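PDB 1Y9I: low temperature requirement C protein from Listeria monocytogenes, which probably acts as a phosphatidylglycerophosphatase, a putative membrane-bound lipid phosphatase, and binds a magnesium ion and a calcium ion close together. Local coordinates for residues A[67-70]-A[71-75]; A[82-85]-A[86-90]; A[141-144]-A[145-149]. One frame throughout, in Å; residues are numbered along the deposited sequence.

Contact 1. Residues A[67-70]-A[71-75]; sequences TGIQ and LDVMA
Ile69 O accepts the shortest hydrogen bond between 67-70 and 71-75, from Val73 N at 2.9 Å, with an N-H...O angle of 171°. It is one of four successive i to i+4 bonds, with Thr67, Gly68 and Gln70 as the other acceptors, that identify a regular alpha-helical turn within helix 59-76. Beside this bond the side chains of Ile69 and Val73 meet through single methyl branches: Ile69 CG2 lies 3.9 Å from Val73 CG2. The Val73 branch is brought there by its place beside the backbone N, and it also lies 3.2 Å from Ile69 O. Trp17 of helix 9-20 covers this ridge. One residue after Val73, and a turn beyond Gln70, selenomethionine Met74 sets its CG 3.2 Å from Gln70 O. Leu71 rests its CG against Thr67 O at 3.6 Å. The side facing the second subunit is mixed: Met74 packs on Met74 of that subunit, while Thr67 OG1 is hydrogen-bonded to its Tyr95 OH. The carboxylate of Asp72 accepts at OD1 from Phe142 N and at OD2 from Leu143 N. These two backbone N-H groups satisfy both oxygens of a buried carboxylate and fix its rotation.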
ATOM      1  N   THR A  67      17.303   2.336  -6.335  1.00 18.53           N
ATOM      2  CA  THR A  67      17.392   2.493  -4.896  1.00 17.81           C
ATOM      3  C   THR A  67      17.711   1.170  -4.202  1.00 17.93           C
ATOM      4  O   THR A  67      18.598   1.105  -3.358  1.00 16.28           O
ATOM      5  CB  THR A  67      16.083   3.097  -4.333  1.00 17.98           C
ATOM      6  OG1 THR A  67      15.796   4.320  -5.021  1.00 17.34           O
ATOM      7  CG2 THR A  67      16.216   3.389  -2.847  1.00 18.31           C
ATOM      8  N   GLY A  68      17.000   0.112  -4.578  1.00 15.81           N
ATOM      9  CA  GLY A  68      17.223  -1.188  -3.967  1.00 17.83           C
ATOM     10  C   GLY A  68      18.601  -1.785  -4.209  1.00 18.63           C
ATOM     11  O   GLY A  68      19.268  -2.219  -3.263  1.00 18.31           O
ATOM     12  N   ILE A  69      19.029  -1.825  -5.469  1.00 18.54           N
ATOM     13  CA  ILE A  69      20.342  -2.382  -5.794  1.00 18.89           C
ATOM     14  C   ILE A  69      21.442  -1.566  -5.117  1.00 19.16           C
ATOM     15  O   ILE A  69      22.432  -2.120  -4.638  1.00 20.13           O
ATOM     16  CB  ILE A  69      20.592  -2.395  -7.314  1.00 18.56           C
ATOM     17  CG1 ILE A  69      19.595  -3.338  -8.000  1.00 19.52           C
ATOM     18  CG2 ILE A  69      22.020  -2.861  -7.600  1.00 19.92           C
ATOM     19  CD1 ILE A  69      19.771  -3.437  -9.512  1.00 19.22           C
ATOM     20  N   GLN A  70      21.255  -0.252  -5.064  1.00 19.99           N
ATOM     21  CA  GLN A  70      22.233   0.630  -4.430  1.00 20.57           C
ATOM     22  C   GLN A  70      22.479   0.205  -2.988  1.00 20.77           C
ATOM     23  O   GLN A  70      23.623   0.176  -2.526  1.00 18.69           O
ATOM     24  CB  GLN A  70      21.739   2.077  -4.449  1.00 22.87           C
ATOM     25  CG  GLN A  70      22.660   3.067  -3.738  1.00 22.02           C
ATOM     26  CD  GLN A  70      24.036   3.158  -4.382  1.00 25.09           C
ATOM     27  OE1 GLN A  70      24.900   2.300  -4.170  1.00 28.24           O
ATOM     28  NE2 GLN A  70      24.242   4.195  -5.179  1.00 21.09           N
ATOM     29  N   LEU A  71      21.403  -0.116  -2.275  1.00 21.30           N
ATOM     30  CA  LEU A  71      21.510  -0.544  -0.890  1.00 19.88           C
ATOM     31  C   LEU A  71      22.206  -1.900  -0.767  1.00 21.22           C
ATOM     32  O   LEU A  71      23.032  -2.091   0.131  1.00 24.65           O
ATOM     33  CB  LEU A  71      20.119  -0.576  -0.230  1.00 19.80           C
ATOM     34  CG  LEU A  71      19.507   0.805   0.062  1.00 19.69           C
ATOM     35  CD1 LEU A  71      18.034   0.664   0.489  1.00 16.26           C
ATOM     36  CD2 LEU A  71      20.316   1.497   1.155  1.00 21.01           C
ATOM     37  N   ASP A  72      21.884  -2.839  -1.656  1.00 20.57           N
ATOM     38  CA  ASP A  72      22.531  -4.155  -1.627  1.00 20.88           C
ATOM     39  C   ASP A  72      24.043  -4.020  -1.784  1.00 22.48           C
ATOM     40  O   ASP A  72      24.823  -4.636  -1.047  1.00 22.11           O
ATOM     41  CB  ASP A  72      22.041  -5.039  -2.778  1.00 22.10           C
ATOM     42  CG  ASP A  72      20.635  -5.539  -2.581  1.00 20.87           C
ATOM     43  OD1 ASP A  72      20.135  -5.470  -1.441  1.00 24.64           O
ATOM     44  OD2 ASP A  72      20.042  -6.021  -3.574  1.00 25.43           O
ATOM     45  N   VAL A  73      24.433  -3.235  -2.783  1.00 23.22           N
ATOM     46  CA  VAL A  73      25.834  -2.994  -3.113  1.00 25.56           C
ATOM     47  C   VAL A  73      26.579  -2.343  -1.955  1.00 26.57           C
ATOM     48  O   VAL A  73      27.708  -2.720  -1.642  1.00 28.86           O
ATOM     49  CB  VAL A  73      25.942  -2.115  -4.381  1.00 26.24           C
ATOM     50  CG1 VAL A  73      27.396  -1.740  -4.655  1.00 28.02           C
ATOM     51  CG2 VAL A  73      25.363  -2.867  -5.575  1.00 27.31           C
HETATM   52  N   MSE A  74      25.947  -1.370  -1.310  1.00 26.80           N
HETATM   53  CA  MSE A  74      26.577  -0.706  -0.176  1.00 28.38           C
HETATM   54  C   MSE A  74      26.762  -1.702   0.967  1.00 27.17           C
HETATM   55  O   MSE A  74      27.753  -1.652   1.695  1.00 26.73           O
HETATM   56  CB  MSE A  74      25.727   0.486   0.282  1.00 31.83           C
HETATM   57  CG  MSE A  74      25.746   1.651  -0.688  1.00 38.56           C
HETATM   58 SE   MSE A  74      27.560   2.302  -0.953  1.00 52.11          SE
HETATM   59  CE  MSE A  74      27.162   4.064  -1.661  1.00 44.63           C
ATOM     60  N   ALA A  75      25.808  -2.616   1.110  1.00 25.56           N
ATOM     61  CA  ALA A  75      25.870  -3.631   2.149  1.00 24.61           C
ATOM     62  C   ALA A  75      27.037  -4.587   1.883  1.00 26.17           C
ATOM     63  O   ALA A  75      27.740  -5.003   2.816  1.00 25.05           O
ATOM     64  CB  ALA A  75      24.551  -4.404   2.203  1.00 25.10           C
TER

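Contact 2. Residues A[82-85]-A[86-90]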
ATOM      1  N   GLN A  82      25.910   0.803  11.231  1.00 23.79           N
ATOM      2  CA  GLN A  82      25.353  -0.318  11.980  1.00 24.39           C
ATOM      3  C   GLN A  82      24.163   0.249  12.745  1.00 23.55           C
ATOM      4  O   GLN A  82      24.163   1.426  13.107  1.00 24.86           O
ATOM      5  CB  GLN A  82      26.380  -0.888  12.966  1.00 25.94           C
ATOM      6  CG  GLN A  82      27.542  -1.634  12.331  1.00 27.37           C
ATOM      7  CD  GLN A  82      27.106  -2.880  11.568  1.00 30.01           C
ATOM      8  OE1 GLN A  82      25.934  -3.265  11.597  1.00 29.19           O
ATOM      9  NE2 GLN A  82      28.055  -3.517  10.886  1.00 28.43           N
ATOM     10  N   PRO A  83      23.139  -0.577  13.013  1.00 22.67           N
ATOM     11  CA  PRO A  83      23.015  -1.993  12.656  1.00 21.63           C
ATOM     12  C   PRO A  83      22.403  -2.252  11.273  1.00 22.42           C
ATOM     13  O   PRO A  83      22.168  -3.406  10.907  1.00 22.86           O
ATOM     14  CB  PRO A  83      22.140  -2.535  13.772  1.00 22.40           C
ATOM     15  CG  PRO A  83      21.171  -1.420  13.964  1.00 23.02           C
ATOM     16  CD  PRO A  83      22.043  -0.175  13.913  1.00 22.04           C
ATOM     17  N   LEU A  84      22.139  -1.194  10.510  1.00 20.05           N
ATOM     18  CA  LEU A  84      21.553  -1.364   9.181  1.00 20.24           C
ATOM     19  C   LEU A  84      22.456  -2.251   8.330  1.00 20.58           C
ATOM     20  O   LEU A  84      21.983  -3.062   7.533  1.00 21.45           O
ATOM     21  CB  LEU A  84      21.359  -0.006   8.494  1.00 19.15           C
ATOM     22  CG  LEU A  84      20.688  -0.048   7.111  1.00 21.56           C
ATOM     23  CD1 LEU A  84      19.236  -0.503   7.239  1.00 18.79           C
ATOM     24  CD2 LEU A  84      20.750   1.327   6.470  1.00 19.10           C
ATOM     25  N   GLN A  85      23.767  -2.092   8.506  1.00 22.94           N
ATOM     26  CA  GLN A  85      24.744  -2.880   7.767  1.00 19.99           C
ATOM     27  C   GLN A  85      24.535  -4.375   8.014  1.00 20.18           C
ATOM     28  O   GLN A  85      24.454  -5.155   7.065  1.00 23.43           O
ATOM     29  CB  GLN A  85      26.169  -2.453   8.167  1.00 21.49           C
ATOM     30  CG  GLN A  85      27.307  -3.311   7.615  1.00 20.73           C
ATOM     31  CD  GLN A  85      27.353  -3.407   6.095  1.00 21.39           C
ATOM     32  OE1 GLN A  85      27.273  -2.402   5.379  1.00 21.68           O
ATOM     33  NE2 GLN A  85      27.507  -4.628   5.595  1.00 20.94           N
ATOM     34  N   ASN A  86      24.436  -4.779   9.279  1.00 22.24           N
ATOM     35  CA  ASN A  86      24.228  -6.193   9.593  1.00 23.57           C
ATOM     36  C   ASN A  86      22.832  -6.657   9.180  1.00 23.07           C
ATOM     37  O   ASN A  86      22.661  -7.769   8.685  1.00 23.11           O
ATOM     38  CB  ASN A  86      24.399  -6.467  11.091  1.00 25.86           C
ATOM     39  CG  ASN A  86      25.827  -6.288  11.566  1.00 27.41           C
ATOM     40  OD1 ASN A  86      26.778  -6.574  10.838  1.00 28.79           O
ATOM     41  ND2 ASN A  86      25.983  -5.837  12.807  1.00 29.72           N
ATOM     42  N   ILE A  87      21.840  -5.798   9.387  1.00 22.70           N
ATOM     43  CA  ILE A  87      20.457  -6.133   9.063  1.00 22.03           C
ATOM     44  C   ILE A  87      20.260  -6.455   7.581  1.00 20.53           C
ATOM     45  O   ILE A  87      19.681  -7.486   7.233  1.00 21.62           O
ATOM     46  CB  ILE A  87      19.517  -4.984   9.483  1.00 20.85           C
ATOM     47  CG1 ILE A  87      19.525  -4.859  11.007  1.00 21.88           C
ATOM     48  CG2 ILE A  87      18.100  -5.233   8.966  1.00 22.11           C
ATOM     49  CD1 ILE A  87      18.759  -3.661  11.536  1.00 24.48           C
ATOM     50  N   ILE A  88      20.753  -5.580   6.712  1.00 21.08           N
ATOM     51  CA  ILE A  88      20.624  -5.779   5.275  1.00 20.35           C
ATOM     52  C   ILE A  88      21.524  -6.896   4.736  1.00 22.34           C
ATOM     53  O   ILE A  88      21.081  -7.728   3.947  1.00 17.07           O
ATOM     54  CB  ILE A  88      20.914  -4.460   4.510  1.00 21.29           C
ATOM     55  CG1 ILE A  88      19.796  -3.447   4.794  1.00 20.17           C
ATOM     56  CG2 ILE A  88      21.037  -4.721   3.019  1.00 20.67           C
ATOM     57  CD1 ILE A  88      20.017  -2.073   4.175  1.00 20.09           C
ATOM     58  N   SER A  89      22.781  -6.938   5.168  1.00 22.25           N
ATOM     59  CA  SER A  89      23.672  -7.974   4.658  1.00 23.50           C
ATOM     60  C   SER A  89      23.247  -9.374   5.103  1.00 24.27           C
ATOM     61  O   SER A  89      23.497 -10.350   4.402  1.00 26.59           O
ATOM     62  CB  SER A  89      25.127  -7.691   5.071  1.00 24.82           C
ATOM     63  OG  SER A  89      25.303  -7.803   6.469  1.00 31.97           O
ATOM     64  N   ALA A  90      22.580  -9.469   6.251  1.00 25.44           N
ATOM     65  CA  ALA A  90      22.135 -10.759   6.770  1.00 26.32           C
ATOM     66  C   ALA A  90      20.704 -11.097   6.355  1.00 26.51           C
ATOM     67  O   ALA A  90      20.164 -12.133   6.757  1.00 25.48           O
ATOM     68  CB  ALA A  90      22.242 -10.772   8.287  1.00 28.70           C
TER
HETATM   69  O   HOH W   1      27.722  -6.834   8.167  1.00 33.71           O
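Gln82 reaches across to Asn86 at the start of the short helix 84-89, where its side-chain oxygen accepts from a backbone N-H of the first turn: Asn86 N donates to Gln82 OE1 at 3.1 Å, tilted 25° from the carbonyl plane. The two side chains cross at about a right angle with their amide planes 36° apart, and Gln82 NE2 adds a weak bond to Asn86 OD1 at 3.3 Å. With CG beside the backbone N, the bend at chi2 (-63°) folds the Gln82 amide back to Asn86. Pro83 is preceded by a cis peptide bond; Pro83 O accepts from Ile87 N at 2.9 Å, and the ring lies alongside Ile87, both pointing the same way, with Pro83 CG 4.1 Å from Ile87 CD1. Lys13 and Leu10 of the second subunit pack on this pair. Leu84 brings CD1 to 3.5 Å from Ile88 CD1, a buried methyl contact between chains that lie at a slant, and its O accepts from Ile88 N. Gln85 sends its amide outside the turn, NE2 to Ala75 O and OE1 to Leu80 N, thereby fastening the helix to the end of helix 59-76 and the loop that follows it. Its carbonyl is gripped twice by Ser89, whose N and OG arrive from opposite faces of the carbonyl plane. A water donates to Asn86 OD1 and to Ser89 OG, and Ser89 OG donates to Gln85 O at 2.8 Å.

Contact 3. Residues A[141-144]-A[145-149]; sequences TFLD and DIVGA. With MG (magnesium ion), chain F.
This is a metal-binding turn at the start of helix 143-160, near the centre of the chain, in which one backbone oxygen and two adjacent carboxylates converge on a magnesium ion. The evidence is in the metal distances: Thr141 O lies 2.0 Å and Asp145 OD2 2.1 Å from the magnesium, whereas Asp144 OD1 is a longer ligand at 2.5 Å. Asp98 of helix 97-106 and two waters complete six ligands. The site is binuclear, since Asp98 also binds the neighbouring calcium, with Tyr95 and Glu99; the Asp145 side chain is about 5 Å from that calcium. With chi1 at 49°, Asp144 tucks its CG between its own backbone N and carbonyl carbon, which turns OD1 to the ion and also puts it 2.6 Å from Asp145 N in a weak, bent bond (121°). Its other oxygen, OD2, accepts from a magnesium-bound water. Asp145, with CG beside its backbone N (chi1 -59°), brings OD2 within 2.8 Å of Thr141 O, both being ligands of the magnesium. Behind the site the helix is already regular: Ile146 N bonds to Phe142 O, Val147 N to Leu143 O and Gly148 N to Asp144 O. On the flank away from the ion, Leu143 CD1 packs 3.7 Å from Val147 CG2. Thr141 OG1 bonds to Ile88 O. The close approach of Asp144 OD1 and Asp145 OD2 is explained by their shared magnesium, whose charge probably offsets their mutual repulsion and polarises the bound waters.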
ATOM      1  N   THR A 141      19.413  -8.710  -0.812  1.00 20.17           N
ATOM      2  CA  THR A 141      18.279  -8.437   0.049  1.00 18.08           C
ATOM      3  C   THR A 141      17.178  -7.659  -0.676  1.00 17.90           C
ATOM      4  O   THR A 141      15.993  -7.968  -0.537  1.00 17.20           O
ATOM      5  CB  THR A 141      18.749  -7.661   1.286  1.00 21.11           C
ATOM      6  OG1 THR A 141      19.678  -8.478   2.015  1.00 22.78           O
ATOM      7  CG2 THR A 141      17.575  -7.297   2.183  1.00 17.43           C
ATOM      8  N   PHE A 142      17.565  -6.655  -1.449  1.00 17.64           N
ATOM      9  CA  PHE A 142      16.586  -5.859  -2.187  1.00 17.58           C
ATOM     10  C   PHE A 142      16.319  -6.402  -3.585  1.00 17.73           C
ATOM     11  O   PHE A 142      15.187  -6.357  -4.074  1.00 18.74           O
ATOM     12  CB  PHE A 142      17.061  -4.416  -2.296  1.00 18.57           C
ATOM     13  CG  PHE A 142      16.881  -3.638  -1.042  1.00 19.60           C
ATOM     14  CD1 PHE A 142      15.712  -2.918  -0.822  1.00 20.74           C
ATOM     15  CD2 PHE A 142      17.857  -3.662  -0.048  1.00 20.35           C
ATOM     16  CE1 PHE A 142      15.512  -2.235   0.374  1.00 19.96           C
ATOM     17  CE2 PHE A 142      17.665  -2.982   1.155  1.00 19.47           C
ATOM     18  CZ  PHE A 142      16.491  -2.269   1.363  1.00 19.71           C
ATOM     19  N   LEU A 143      17.356  -6.920  -4.229  1.00 19.22           N
ATOM     20  CA  LEU A 143      17.206  -7.434  -5.580  1.00 18.69           C
ATOM     21  C   LEU A 143      16.262  -8.627  -5.717  1.00 19.33           C
ATOM     22  O   LEU A 143      15.560  -8.736  -6.733  1.00 18.61           O
ATOM     23  CB  LEU A 143      18.572  -7.786  -6.173  1.00 19.35           C
ATOM     24  CG  LEU A 143      18.528  -8.247  -7.638  1.00 21.58           C
ATOM     25  CD1 LEU A 143      17.826  -7.200  -8.490  1.00 21.72           C
ATOM     26  CD2 LEU A 143      19.943  -8.482  -8.146  1.00 20.82           C
ATOM     27  N   ASP A 144      16.233  -9.527  -4.734  1.00 18.65           N
ATOM     28  CA  ASP A 144      15.321 -10.663  -4.865  1.00 20.60           C
ATOM     29  C   ASP A 144      13.866 -10.198  -4.947  1.00 20.06           C
ATOM     30  O   ASP A 144      13.101 -10.704  -5.775  1.00 19.05           O
ATOM     31  CB  ASP A 144      15.503 -11.700  -3.738  1.00 24.05           C
ATOM     32  CG  ASP A 144      15.525 -11.094  -2.349  1.00 26.81           C
ATOM     33  OD1 ASP A 144      14.995  -9.982  -2.150  1.00 29.97           O
ATOM     34  OD2 ASP A 144      16.070 -11.758  -1.439  1.00 31.48           O
ATOM     35  N   ASP A 145      13.492  -9.227  -4.112  1.00 20.18           N
ATOM     36  CA  ASP A 145      12.131  -8.683  -4.121  1.00 21.02           C
ATOM     37  C   ASP A 145      11.873  -7.946  -5.428  1.00 19.30           C
ATOM     38  O   ASP A 145      10.788  -8.038  -6.006  1.00 20.89           O
ATOM     39  CB  ASP A 145      11.932  -7.685  -2.978  1.00 21.52           C
ATOM     40  CG  ASP A 145      12.164  -8.293  -1.624  1.00 27.22           C
ATOM     41  OD1 ASP A 145      11.299  -9.059  -1.158  1.00 26.91           O
ATOM     42  OD2 ASP A 145      13.219  -7.999  -1.027  1.00 30.17           O
ATOM     43  N   ILE A 146      12.872  -7.194  -5.883  1.00 18.34           N
ATOM     44  CA  ILE A 146      12.748  -6.433  -7.118  1.00 17.09           C
ATOM     45  C   ILE A 146      12.442  -7.340  -8.315  1.00 17.02           C
ATOM     46  O   ILE A 146      11.541  -7.062  -9.107  1.00 17.81           O
ATOM     47  CB  ILE A 146      14.043  -5.622  -7.395  1.00 19.74           C
ATOM     48  CG1 ILE A 146      14.125  -4.436  -6.423  1.00 20.34           C
ATOM     49  CG2 ILE A 146      14.079  -5.159  -8.839  1.00 16.97           C
ATOM     50  CD1 ILE A 146      15.455  -3.677  -6.464  1.00 22.79           C
ATOM     51  N   VAL A 147      13.193  -8.428  -8.434  1.00 17.18           N
ATOM     52  CA  VAL A 147      13.007  -9.365  -9.532  1.00 16.88           C
ATOM     53  C   VAL A 147      11.642 -10.037  -9.442  1.00 15.68           C
ATOM     54  O   VAL A 147      10.926 -10.137 -10.437  1.00 16.51           O
ATOM     55  CB  VAL A 147      14.136 -10.416  -9.533  1.00 18.27           C
ATOM     56  CG1 VAL A 147      13.885 -11.483 -10.599  1.00 15.53           C
ATOM     57  CG2 VAL A 147      15.459  -9.719  -9.785  1.00 17.06           C
ATOM     58  N   GLY A 148      11.273 -10.485  -8.248  1.00 16.29           N
ATOM     59  CA  GLY A 148       9.974 -11.112  -8.081  1.00 15.83           C
ATOM     60  C   GLY A 148       8.854 -10.136  -8.411  1.00 15.88           C
ATOM     61  O   GLY A 148       7.848 -10.512  -9.022  1.00 16.68           O
ATOM     62  N   ALA A 149       9.026  -8.879  -8.015  1.00 15.78           N
ATOM     63  CA  ALA A 149       8.015  -7.853  -8.264  1.00 15.41           C
ATOM     64  C   ALA A 149       7.886  -7.504  -9.746  1.00 13.78           C
ATOM     65  O   ALA A 149       6.782  -7.270 -10.243  1.00 13.90           O
ATOM     66  CB  ALA A 149       8.335  -6.603  -7.463  1.00 14.88           C
TER
HETATM   67 MG    MG F 601      14.538  -9.198   0.169  1.00 25.06          MG
HETATM   68  O   HOH W   2      15.655 -10.695   0.816  1.00 28.45           O
HETATM   69  O   HOH W   3      12.827 -10.374   0.256  1.00 25.28           O

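How the contacts relate
The three contacts are successive in the chain and converge on the magnesium site within contact 3. Contacts 1 and 3 have centres 11 Å apart; Asp72 OD1 lies 2.8 Å from Phe142 N and Asp72 OD2 2.9 Å from Leu143 N, consistent with a second-shell role for Asp72, whose side chain is about 7 Å from the magnesium. Contact 2 reaches the same turn from another helix, through Ile88 O, 2.5 Å from Thr141 OG1. Contacts 1 and 2 are joined by Gln85 NE2, 2.8 Å from Ala75 O, with centres 12 Å apart. Both touch the second subunit, whereas contact 3 touches no other protein chain.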